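Local coordinates for chromosome replication initiation inhibitor protein (Agrobacterium tumefaciens, PDB 3FD3) that probably regulates transcription as a DNA-binding factor of the LysR family, and is represented here by its C-terminal, periplasmic-binding-protein-like domain, at residues 6-11 and 32-37; 73-78 and 149-154; 105-110 and 128-133. One frame throughout, in Å; residues are numbered along the deposited sequence.

Contact 1 of 3, residues 6-11 and 32-37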
loop_
_atom_site.group_PDB
_atom_site.type_symbol
_atom_site.label_atom_id
_atom_site.label_comp_id
_atom_site.label_asym_id
_atom_site.label_seq_id
_atom_site.Cartn_x
_atom_site.Cartn_y
_atom_site.Cartn_z
ATOM N N ILE A 6 10.780 1.904 -13.204
ATOM C CA ILE A 6 9.538 1.365 -13.739
ATOM C C ILE A 6 8.378 1.938 -12.919
ATOM O O ILE A 6 8.494 2.112 -11.713
ATOM C CB ILE A 6 9.514 -0.171 -13.639
ATOM C CG1 ILE A 6 10.705 -0.800 -14.345
ATOM C CG2 ILE A 6 8.206 -0.784 -14.231
ATOM C CD1 ILE A 6 10.933 -2.264 -13.815
ATOM N N ALA A 7 7.295 2.295 -13.581
ATOM C CA ALA A 7 6.125 2.859 -12.925
ATOM C C ALA A 7 4.988 1.839 -12.959
ATOM O O ALA A 7 4.901 0.991 -13.852
ATOM C CB ALA A 7 5.674 4.164 -13.604
ATOM N N THR A 8 4.116 1.932 -11.947
ATOM C CA THR A 8 2.900 1.106 -11.892
ATOM C C THR A 8 1.845 1.898 -11.142
ATOM O O THR A 8 2.187 2.775 -10.316
ATOM C CB THR A 8 3.121 -0.250 -11.178
ATOM O OG1 THR A 8 1.877 -0.971 -11.153
ATOM C CG2 THR A 8 3.625 -0.078 -9.738
ATOM N N ASN A 9 0.583 1.596 -11.441
ATOM C CA ASN A 9 -0.513 2.049 -10.617
ATOM C C ASN A 9 -0.526 1.254 -9.314
ATOM O O ASN A 9 -0.041 0.122 -9.260
ATOM C CB ASN A 9 -1.873 1.945 -11.360
ATOM C CG ASN A 9 -2.224 0.490 -11.837
ATOM O OD1 ASN A 9 -1.365 -0.297 -12.188
ATOM N ND2 ASN A 9 -3.509 0.205 -11.950
ATOM N N ALA A 10 -1.112 1.828 -8.265
ATOM C CA ALA A 10 -1.161 1.145 -6.967
ATOM C C ALA A 10 -1.885 -0.186 -7.035
ATOM O O ALA A 10 -1.514 -1.152 -6.362
ATOM C CB ALA A 10 -1.838 2.043 -5.889
ATOM N N ASP A 11 -2.979 -0.229 -7.789
ATOM C CA ASP A 11 -3.797 -1.448 -7.814
ATOM C C ASP A 11 -3.035 -2.624 -8.467
ATOM O O ASP A 11 -3.189 -3.758 -8.032
ATOM C CB ASP A 11 -5.136 -1.196 -8.498
ATOM C CG ASP A 11 -6.053 -0.289 -7.683
ATOM O OD1 ASP A 11 -5.956 -0.295 -6.432
ATOM O OD2 ASP A 11 -6.877 0.441 -8.289
ATOM N N VAL A 32 15.460 -2.760 -9.426
ATOM C CA VAL A 32 14.332 -1.970 -9.863
ATOM C C VAL A 32 14.036 -0.835 -8.888
ATOM O O VAL A 32 14.222 -0.964 -7.674
ATOM C CB VAL A 32 13.077 -2.832 -10.130
ATOM C CG1 VAL A 32 13.393 -3.835 -11.271
ATOM C CG2 VAL A 32 12.558 -3.556 -8.819
ATOM N N ASN A 33 13.643 0.293 -9.458
ATOM C CA ASN A 33 13.136 1.421 -8.698
ATOM C C ASN A 33 11.697 1.595 -9.127
ATOM O O ASN A 33 11.413 2.016 -10.266
ATOM C CB ASN A 33 13.981 2.655 -8.979
ATOM C CG ASN A 33 13.466 3.897 -8.279
ATOM O OD1 ASN A 33 12.484 3.873 -7.583
ATOM N ND2 ASN A 33 14.156 4.988 -8.471
ATOM N N ILE A 34 10.791 1.201 -8.240
ATOM C CA ILE A 34 9.361 1.145 -8.546
ATOM C C ILE A 34 8.684 2.411 -8.111
ATOM O O ILE A 34 8.671 2.756 -6.921
ATOM C CB ILE A 34 8.700 -0.089 -7.913
ATOM C CG1 ILE A 34 9.339 -1.342 -8.483
ATOM C CG2 ILE A 34 7.177 -0.084 -8.210
ATOM C CD1 ILE A 34 9.000 -2.576 -7.706
ATOM N N ALA A 35 8.183 3.175 -9.088
ATOM C CA ALA A 35 7.464 4.411 -8.803
ATOM C C ALA A 35 5.978 4.117 -8.900
ATOM O O ALA A 35 5.496 3.513 -9.886
ATOM C CB ALA A 35 7.867 5.531 -9.811
ATOM N N VAL A 36 5.223 4.519 -7.888
ATOM C CA VAL A 36 3.809 4.202 -7.863
ATOM C C VAL A 36 3.069 5.482 -8.251
ATOM O O VAL A 36 3.220 6.522 -7.600
ATOM C CB VAL A 36 3.372 3.696 -6.460
ATOM C CG1 VAL A 36 1.865 3.313 -6.444
ATOM C CG2 VAL A 36 4.279 2.562 -5.979
ATOM N N ASP A 37 2.288 5.427 -9.315
ATOM C CA ASP A 37 1.670 6.608 -9.855
ATOM C C ASP A 37 0.188 6.464 -9.646
ATOM O O ASP A 37 -0.428 5.577 -10.232
ATOM C CB ASP A 37 1.914 6.704 -11.350
ATOM C CG ASP A 37 1.164 7.857 -11.982
ATOM O OD1 ASP A 37 0.973 8.897 -11.298
ATOM O OD2 ASP A 37 0.751 7.693 -13.140
#
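Strands 6-8 and 32-36 run side by side in the same direction, their local axes 4.7 Å apart at closest approach and 33° from parallel, as twisted neighbours of a β-sheet. With helices 10-13 and 17-26 in the connection between them, they form the opening β-α-β unit of the LysR substrate-binding domain, whose fold resembles that of periplasmic binding proteins. The pairing follows the parallel rule: one strand presents both polar groups of alternate residues. Ile-6 N donates to Asn-33 O over 3.0 Å and Ile-6 O accepts from Ala-35 N at 2.8 Å. Two residues on, Thr-8 N reaches Ala-35 O at 2.9 Å, nearly along the C=O axis, while Thr-8 O takes Asp-37 N. Ala-7, between them, directs its own backbone bonds to strand 53-56, so strand 3-8 is held on two sides. Strand 31-36 is outermost within the chain, yet Val-32 and Ile-34 make backbone bonds to the second subunit.

The side chains divide between two faces. Ala-7 and Ala-35 lie together under Trp-45 of helix 42-47, whereas Ile-6, Thr-8 and Ile-34 meet Phe-17 of helix 17-26. On this second face the CG2 methyls of Thr-8 and Ile-34 lie side by side, 3.9 Å apart. At one end of the pair, Ile-6 crosses Val-32 obliquely, CD1 against CG1.

Where strand gives way to helix, Asn-9 takes the N-cap position, its OD1 bonded to Ser-12 OG. Val-36 CG1, anti to its backbone N, packs 3.8 Å from Ala-10 CA. Thr-8 OG1, also anti to its own N (chi1 179°), donates forward to the next residue, meeting a lone pair of Asn-9 O at 2.9 Å, in the carbonyl plane.

Contact 2 of 3, residues 73-78 and 149-154. With CA (calcium ion), chain B.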
loop_
_atom_site.group_PDB
_atom_site.type_symbol
_atom_site.label_atom_id
_atom_site.label_comp_id
_atom_site.label_asym_id
_atom_site.label_seq_id
_atom_site.Cartn_x
_atom_site.Cartn_y
_atom_site.Cartn_z
ATOM N N LEU A 73 -8.131 -5.369 -15.725
ATOM C CA LEU A 73 -8.206 -5.434 -14.259
ATOM C C LEU A 73 -9.675 -5.186 -13.889
ATOM O O LEU A 73 -10.241 -4.118 -14.185
ATOM C CB LEU A 73 -7.289 -4.403 -13.622
ATOM C CG LEU A 73 -7.187 -4.475 -12.087
ATOM C CD1 LEU A 73 -6.777 -5.871 -11.645
ATOM C CD2 LEU A 73 -6.246 -3.426 -11.562
ATOM N N ARG A 74 -10.313 -6.216 -13.347
ATOM C CA ARG A 74 -11.743 -6.143 -13.013
ATOM C C ARG A 74 -11.893 -5.796 -11.561
ATOM O O ARG A 74 -11.202 -6.365 -10.701
ATOM C CB ARG A 74 -12.450 -7.464 -13.300
ATOM C CG ARG A 74 -13.850 -7.537 -12.735
ATOM C CD ARG A 74 -14.675 -8.613 -13.399
ATOM N NE ARG A 74 -15.021 -8.263 -14.766
ATOM C CZ ARG A 74 -15.795 -8.989 -15.566
ATOM N NH1 ARG A 74 -16.319 -10.136 -15.149
ATOM N NH2 ARG A 74 -16.054 -8.568 -16.793
ATOM N N TYR A 75 -12.798 -4.848 -11.298
ATOM C CA TYR A 75 -13.099 -4.396 -9.956
ATOM C C TYR A 75 -14.541 -4.702 -9.606
ATOM O O TYR A 75 -15.407 -4.723 -10.486
ATOM C CB TYR A 75 -12.934 -2.890 -9.870
ATOM C CG TYR A 75 -11.534 -2.317 -10.011
ATOM C CD1 TYR A 75 -10.932 -2.215 -11.257
ATOM C CD2 TYR A 75 -10.867 -1.791 -8.932
ATOM C CE1 TYR A 75 -9.689 -1.655 -11.409
ATOM C CE2 TYR A 75 -9.618 -1.240 -9.073
ATOM C CZ TYR A 75 -9.027 -1.164 -10.327
ATOM O OH TYR A 75 -7.787 -0.571 -10.479
ATOM N N HIS A 76 -14.795 -4.929 -8.320
ATOM C CA HIS A 76 -16.164 -5.101 -7.827
ATOM C C HIS A 76 -16.429 -4.077 -6.718
ATOM O O HIS A 76 -15.557 -3.823 -5.874
ATOM C CB HIS A 76 -16.385 -6.515 -7.286
ATOM C CG HIS A 76 -16.294 -7.586 -8.332
ATOM N ND1 HIS A 76 -17.348 -7.937 -9.145
ATOM C CD2 HIS A 76 -15.253 -8.364 -8.711
ATOM C CE1 HIS A 76 -16.964 -8.889 -9.974
ATOM N NE2 HIS A 76 -15.701 -9.179 -9.726
ATOM N N ALA A 77 -17.625 -3.498 -6.741
ATOM C CA ALA A 77 -18.066 -2.564 -5.709
ATOM C C ALA A 77 -18.536 -3.406 -4.522
ATOM O O ALA A 77 -19.506 -4.148 -4.633
ATOM C CB ALA A 77 -19.199 -1.675 -6.236
ATOM N N THR A 78 -17.827 -3.303 -3.403
ATOM C CA THR A 78 -17.983 -4.229 -2.292
ATOM C C THR A 78 -18.086 -3.510 -0.939
ATOM O O THR A 78 -17.551 -2.415 -0.725
ATOM C CB THR A 78 -16.812 -5.231 -2.188
ATOM O OG1 THR A 78 -15.581 -4.499 -2.110
ATOM C CG2 THR A 78 -16.802 -6.229 -3.352
ATOM N N LEU A 149 -14.655 0.336 -4.835
ATOM C CA LEU A 149 -14.258 -0.575 -5.907
ATOM C C LEU A 149 -12.907 -1.194 -5.574
ATOM O O LEU A 149 -11.921 -0.484 -5.326
ATOM C CB LEU A 149 -14.212 0.159 -7.238
ATOM C CG LEU A 149 -15.545 0.346 -7.986
ATOM C CD1 LEU A 149 -16.039 -0.963 -8.571
ATOM C CD2 LEU A 149 -16.638 0.931 -7.057
ATOM N N ASN A 150 -12.868 -2.518 -5.530
ATOM C CA ASN A 150 -11.660 -3.249 -5.229
ATOM C C ASN A 150 -11.347 -4.236 -6.349
ATOM O O ASN A 150 -12.265 -4.892 -6.883
ATOM C CB ASN A 150 -11.840 -4.040 -3.935
ATOM C CG ASN A 150 -11.962 -3.160 -2.738
ATOM O OD1 ASN A 150 -11.008 -2.489 -2.375
ATOM N ND2 ASN A 150 -13.144 -3.155 -2.098
ATOM N N PRO A 151 -10.075 -4.382 -6.696
ATOM C CA PRO A 151 -9.729 -5.409 -7.684
ATOM C C PRO A 151 -10.178 -6.822 -7.267
ATOM O O PRO A 151 -10.050 -7.196 -6.082
ATOM C CB PRO A 151 -8.202 -5.334 -7.740
ATOM C CG PRO A 151 -7.842 -4.015 -7.207
ATOM C CD PRO A 151 -8.884 -3.648 -6.220
ATOM N N VAL A 152 -10.681 -7.590 -8.235
ATOM C CA VAL A 152 -11.223 -8.918 -7.990
ATOM C C VAL A 152 -10.212 -9.838 -7.300
ATOM O O VAL A 152 -10.601 -10.649 -6.444
ATOM C CB VAL A 152 -11.736 -9.598 -9.309
ATOM C CG1 VAL A 152 -10.613 -9.784 -10.349
ATOM C CG2 VAL A 152 -12.438 -10.921 -8.982
ATOM N N GLN A 153 -8.935 -9.670 -7.625
ATOM C CA GLN A 153 -7.886 -10.540 -7.074
ATOM C C GLN A 153 -7.821 -10.409 -5.548
ATOM O O GLN A 153 -7.452 -11.356 -4.855
ATOM C CB GLN A 153 -6.507 -10.208 -7.665
ATOM C CG GLN A 153 -6.344 -10.451 -9.146
ATOM C CD GLN A 153 -6.943 -9.384 -10.050
ATOM O OE1 GLN A 153 -7.350 -8.340 -9.588
ATOM N NE2 GLN A 153 -6.982 -9.664 -11.382
ATOM N N LEU A 154 -8.181 -9.244 -5.028
ATOM C CA LEU A 154 -8.072 -8.979 -3.607
ATOM C C LEU A 154 -9.354 -9.263 -2.838
ATOM O O LEU A 154 -9.328 -9.329 -1.598
ATOM C CB LEU A 154 -7.693 -7.524 -3.389
ATOM C CG LEU A 154 -6.339 -7.113 -3.966
ATOM C CD1 LEU A 154 -6.018 -5.683 -3.583
ATOM C CD2 LEU A 154 -5.180 -8.084 -3.549
HETATM CA CA CA B . -10.176 1.164 -5.581
HETATM O O HOH W 1 -8.881 -8.713 -13.669
HETATM O O HOH W 2 -8.321 -0.257 -5.001
HETATM O O HOH W 3 -11.451 2.956 -6.213
#
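Asn-150 ND2 is gripped twice: it donates to Thr-78 OG1 at 2.8 Å, with that oxygen almost in the amide plane, and it is also bonded to Ser-141 OG. Thr-78 OG1 occupies the crowded position between its backbone N and carbonyl carbon (chi1 55°), and the two side chains cross obliquely. The amide thus ties strand 148-151, an end strand of the main sheet, to its antiparallel neighbour 66-79. Asn-150 and His-76 form the hydrogen-bonded pair: His-76 N donates to Asn-150 O at 2.9 Å, and Asn-150 N returns a bond to His-76 O, each donor lying above the carbonyl plane. Val-152 N extends the pairing to Arg-74 O as the chain turns into helix 152-161.

The Tyr-75 ring lies alongside Pro-151, pointing the same way, with CE2 3.8 Å from Pro-151 CG; its OH bonds Asp-11. The His-76 ring, whose ND1 is bonded to Glu-166, presents its edge to Val-152. Leu-149 drives its two methyls across to Ala-77, CD2 coming 3.7 Å from Ala-77 CB. Farther along, one water accepts from both Arg-74 N and Gln-153 NE2, while Gln-153 OE1 is buried without a partner, 3.3 Å from Leu-73 CD1.

Leu-149 O turns from this pairing to a calcium ion 2.4 Å away, whose shell includes two waters. Because this carbonyl belongs to the same peptide group as Asn-150 N, the cation would be expected to polarise that group and strengthen the N-H as a donor to His-76 O.

Contact 3 of 3, residues 105-110 and 128-133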
loop_
_atom_site.group_PDB
_atom_site.type_symbol
_atom_site.label_atom_id
_atom_site.label_comp_id
_atom_site.label_asym_id
_atom_site.label_seq_id
_atom_site.Cartn_x
_atom_site.Cartn_y
_atom_site.Cartn_z
ATOM N N PHE A 105 -9.982 6.860 -3.461
ATOM C CA PHE A 105 -8.535 6.705 -3.314
ATOM C C PHE A 105 -7.897 8.102 -3.207
ATOM O O PHE A 105 -7.129 8.373 -2.293
ATOM C CB PHE A 105 -8.000 5.890 -4.505
ATOM C CG PHE A 105 -6.595 5.409 -4.361
ATOM C CD1 PHE A 105 -5.531 6.282 -4.510
ATOM C CD2 PHE A 105 -6.324 4.070 -4.126
ATOM C CE1 PHE A 105 -4.216 5.839 -4.397
ATOM C CE2 PHE A 105 -5.006 3.626 -4.017
ATOM C CZ PHE A 105 -3.978 4.481 -4.148
ATOM N N ASN A 106 -8.241 8.985 -4.132
ATOM C CA ASN A 106 -7.781 10.354 -4.126
ATOM C C ASN A 106 -8.680 11.159 -5.065
ATOM O O ASN A 106 -9.682 10.643 -5.534
ATOM C CB ASN A 106 -6.289 10.474 -4.487
ATOM C CG ASN A 106 -5.978 9.972 -5.879
ATOM O OD1 ASN A 106 -6.844 9.976 -6.771
ATOM N ND2 ASN A 106 -4.715 9.585 -6.098
ATOM N N GLN A 107 -8.341 12.402 -5.345
ATOM C CA GLN A 107 -9.253 13.256 -6.108
ATOM C C GLN A 107 -9.361 12.869 -7.582
ATOM O O GLN A 107 -10.262 13.318 -8.265
ATOM C CB GLN A 107 -8.859 14.723 -5.943
ATOM C CG GLN A 107 -9.050 15.181 -4.499
ATOM C CD GLN A 107 -8.615 16.597 -4.240
ATOM O OE1 GLN A 107 -9.446 17.506 -4.162
ATOM N NE2 GLN A 107 -7.303 16.801 -4.092
ATOM N N LYS A 108 -8.461 12.033 -8.060
ATOM C CA LYS A 108 -8.503 11.533 -9.437
ATOM C C LYS A 108 -9.196 10.190 -9.603
ATOM O O LYS A 108 -9.303 9.681 -10.731
ATOM C CB LYS A 108 -7.078 11.470 -9.977
ATOM C CG LYS A 108 -6.523 12.870 -10.135
ATOM C CD LYS A 108 -5.210 12.930 -10.837
ATOM C CE LYS A 108 -4.767 14.368 -10.974
ATOM N NZ LYS A 108 -3.622 14.485 -11.892
ATOM N N ASP A 109 -9.661 9.616 -8.494
ATOM C CA ASP A 109 -10.281 8.300 -8.508
ATOM C C ASP A 109 -11.738 8.444 -8.923
ATOM O O ASP A 109 -12.577 8.903 -8.118
ATOM C CB ASP A 109 -10.170 7.658 -7.124
ATOM C CG ASP A 109 -10.915 6.343 -6.996
ATOM O OD1 ASP A 109 -11.380 5.778 -8.012
ATOM O OD2 ASP A 109 -11.063 5.857 -5.834
ATOM N N ARG A 110 -12.031 7.988 -10.144
ATOM C CA ARG A 110 -13.377 8.079 -10.713
ATOM C C ARG A 110 -14.134 6.761 -10.665
ATOM O O ARG A 110 -15.255 6.667 -11.173
ATOM C CB ARG A 110 -13.309 8.568 -12.171
ATOM C CG ARG A 110 -12.900 10.016 -12.303
ATOM C CD ARG A 110 -12.807 10.450 -13.767
ATOM N NE ARG A 110 -14.117 10.540 -14.417
ATOM C CZ ARG A 110 -14.428 9.949 -15.569
ATOM N NH1 ARG A 110 -13.526 9.221 -16.210
ATOM N NH2 ARG A 110 -15.642 10.094 -16.079
ATOM N N THR A 128 -17.710 10.512 1.345
ATOM C CA THR A 128 -16.633 9.548 1.263
ATOM C C THR A 128 -15.564 9.743 2.292
ATOM O O THR A 128 -15.257 10.863 2.708
ATOM C CB THR A 128 -15.980 9.580 -0.163
ATOM O OG1 THR A 128 -15.220 8.387 -0.388
ATOM C CG2 THR A 128 -15.081 10.815 -0.338
ATOM N N HIS A 129 -14.960 8.628 2.665
ATOM C CA HIS A 129 -13.646 8.658 3.269
ATOM C C HIS A 129 -12.612 8.716 2.141
ATOM O O HIS A 129 -12.873 8.248 1.039
ATOM C CB HIS A 129 -13.371 7.386 4.080
ATOM C CG HIS A 129 -14.398 7.057 5.109
ATOM N ND1 HIS A 129 -14.510 7.750 6.298
ATOM C CD2 HIS A 129 -15.307 6.054 5.172
ATOM C CE1 HIS A 129 -15.464 7.203 7.034
ATOM N NE2 HIS A 129 -15.980 6.186 6.365
ATOM N N TRP A 130 -11.435 9.259 2.425
ATOM C CA TRP A 130 -10.347 9.304 1.445
ATOM C C TRP A 130 -9.214 8.422 1.937
ATOM O O TRP A 130 -8.712 8.602 3.055
ATOM C CB TRP A 130 -9.870 10.732 1.244
ATOM C CG TRP A 130 -10.971 11.670 0.832
ATOM C CD1 TRP A 130 -11.815 12.373 1.647
ATOM C CD2 TRP A 130 -11.320 12.032 -0.516
ATOM N NE1 TRP A 130 -12.672 13.140 0.887
ATOM C CE2 TRP A 130 -12.395 12.939 -0.439
ATOM C CE3 TRP A 130 -10.835 11.661 -1.772
ATOM C CZ2 TRP A 130 -12.993 13.489 -1.576
ATOM C CZ3 TRP A 130 -11.426 12.206 -2.901
ATOM C CH2 TRP A 130 -12.493 13.108 -2.797
ATOM N N LEU A 131 -8.813 7.462 1.096
ATOM C CA LEU A 131 -7.935 6.392 1.534
ATOM C C LEU A 131 -7.045 5.966 0.358
ATOM O O LEU A 131 -7.421 5.108 -0.442
ATOM C CB LEU A 131 -8.782 5.257 2.070
ATOM C CG LEU A 131 -8.015 4.044 2.551
ATOM C CD1 LEU A 131 -6.886 4.417 3.474
ATOM C CD2 LEU A 131 -9.011 3.086 3.191
ATOM N N PRO A 132 -5.897 6.614 0.214
ATOM C CA PRO A 132 -5.036 6.368 -0.951
ATOM C C PRO A 132 -4.165 5.111 -0.776
ATOM O O PRO A 132 -2.913 5.176 -0.697
ATOM C CB PRO A 132 -4.194 7.626 -1.003
ATOM C CG PRO A 132 -4.082 8.065 0.388
ATOM C CD PRO A 132 -5.400 7.740 1.025
ATOM N N SER A 133 -4.817 3.965 -0.689
ATOM C CA SER A 133 -4.133 2.689 -0.418
ATOM C C SER A 133 -4.953 1.544 -0.952
ATOM O O SER A 133 -6.117 1.399 -0.596
ATOM C CB SER A 133 -3.973 2.466 1.100
ATOM O OG SER A 133 -3.400 1.181 1.354
#
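Phe-105 lays one face of its ring against the backbone at Pro-132, whose CA sits over the ring centre, 3.6 Å from the centroid and 14° off the normal, in a CH-pi contact. The two residues follow strands 102-104 and 128-130, the parallel pair of a small two-stranded sheet, so that loops leaving neighbouring strands meet. CG of Phe-105 is anti to its backbone N (chi1 -168°), which carries the ring toward the other loop. Pro-132 is the centre of an inverse gamma turn closed by a weak bond from Ser-133 N to Leu-131 O; this fold of the chain sets Ser-133 N 3.3 Å above the same ring face, offset toward the rim. Phe-105 CE1 also touches Pro-132 CB at 3.8 Å.

The second aromatic group, Trp-130, is used differently. Its CZ3 edge points at Asn-106 O, 3.5 Å away and in the indole plane, while Thr-128 CG2 covers one face. The Gln-107 amide stands nearly perpendicular to the indole, at 82°, with CG the part of the Gln-107 side chain that approaches Trp-130 CZ3.

The 105-110 loop is shaped by its own bonds: a type I turn from Asn-106 to Asp-109, and an Asx turn in which Asn-106 OD1 accepts from Lys-108 N, while Asn-106 ND2 donates to Asp-38 O. Trp-130 packs on Asn-33 and Pro-132 on Ile-34 of the second subunit, placing segment 128-133 at the subunit interface. Asp-109 caps Leu-111 N ahead of helix 111-120 with OD1, and its OD2 uses the anti lone pair to accept from Phe-105 N at 2.8 Å.

How the contacts relate
Contact 2 is the most buried of the three; contacts 1 and 3 are partly buried and both border the second subunit. Contacts 1 and 2 belong to the same mixed sheet, at its two ends within the chain, one a parallel and the other an antiparallel pairing, whereas contact 3 joins a loop to the end of a strand, and the turn after it, in a separate small sheet. Their chemistry follows: backbone bonds dominate in 1, backbone bonds plus amide, water and calcium in 2, and ring and CH contacts in 3. Asp-11 links contact 1 to contact 2 through Tyr-75, and Ala-10 packs on Phe-105 of contact 3. Contact 3 is nested within the chain loop that contact 2 closes.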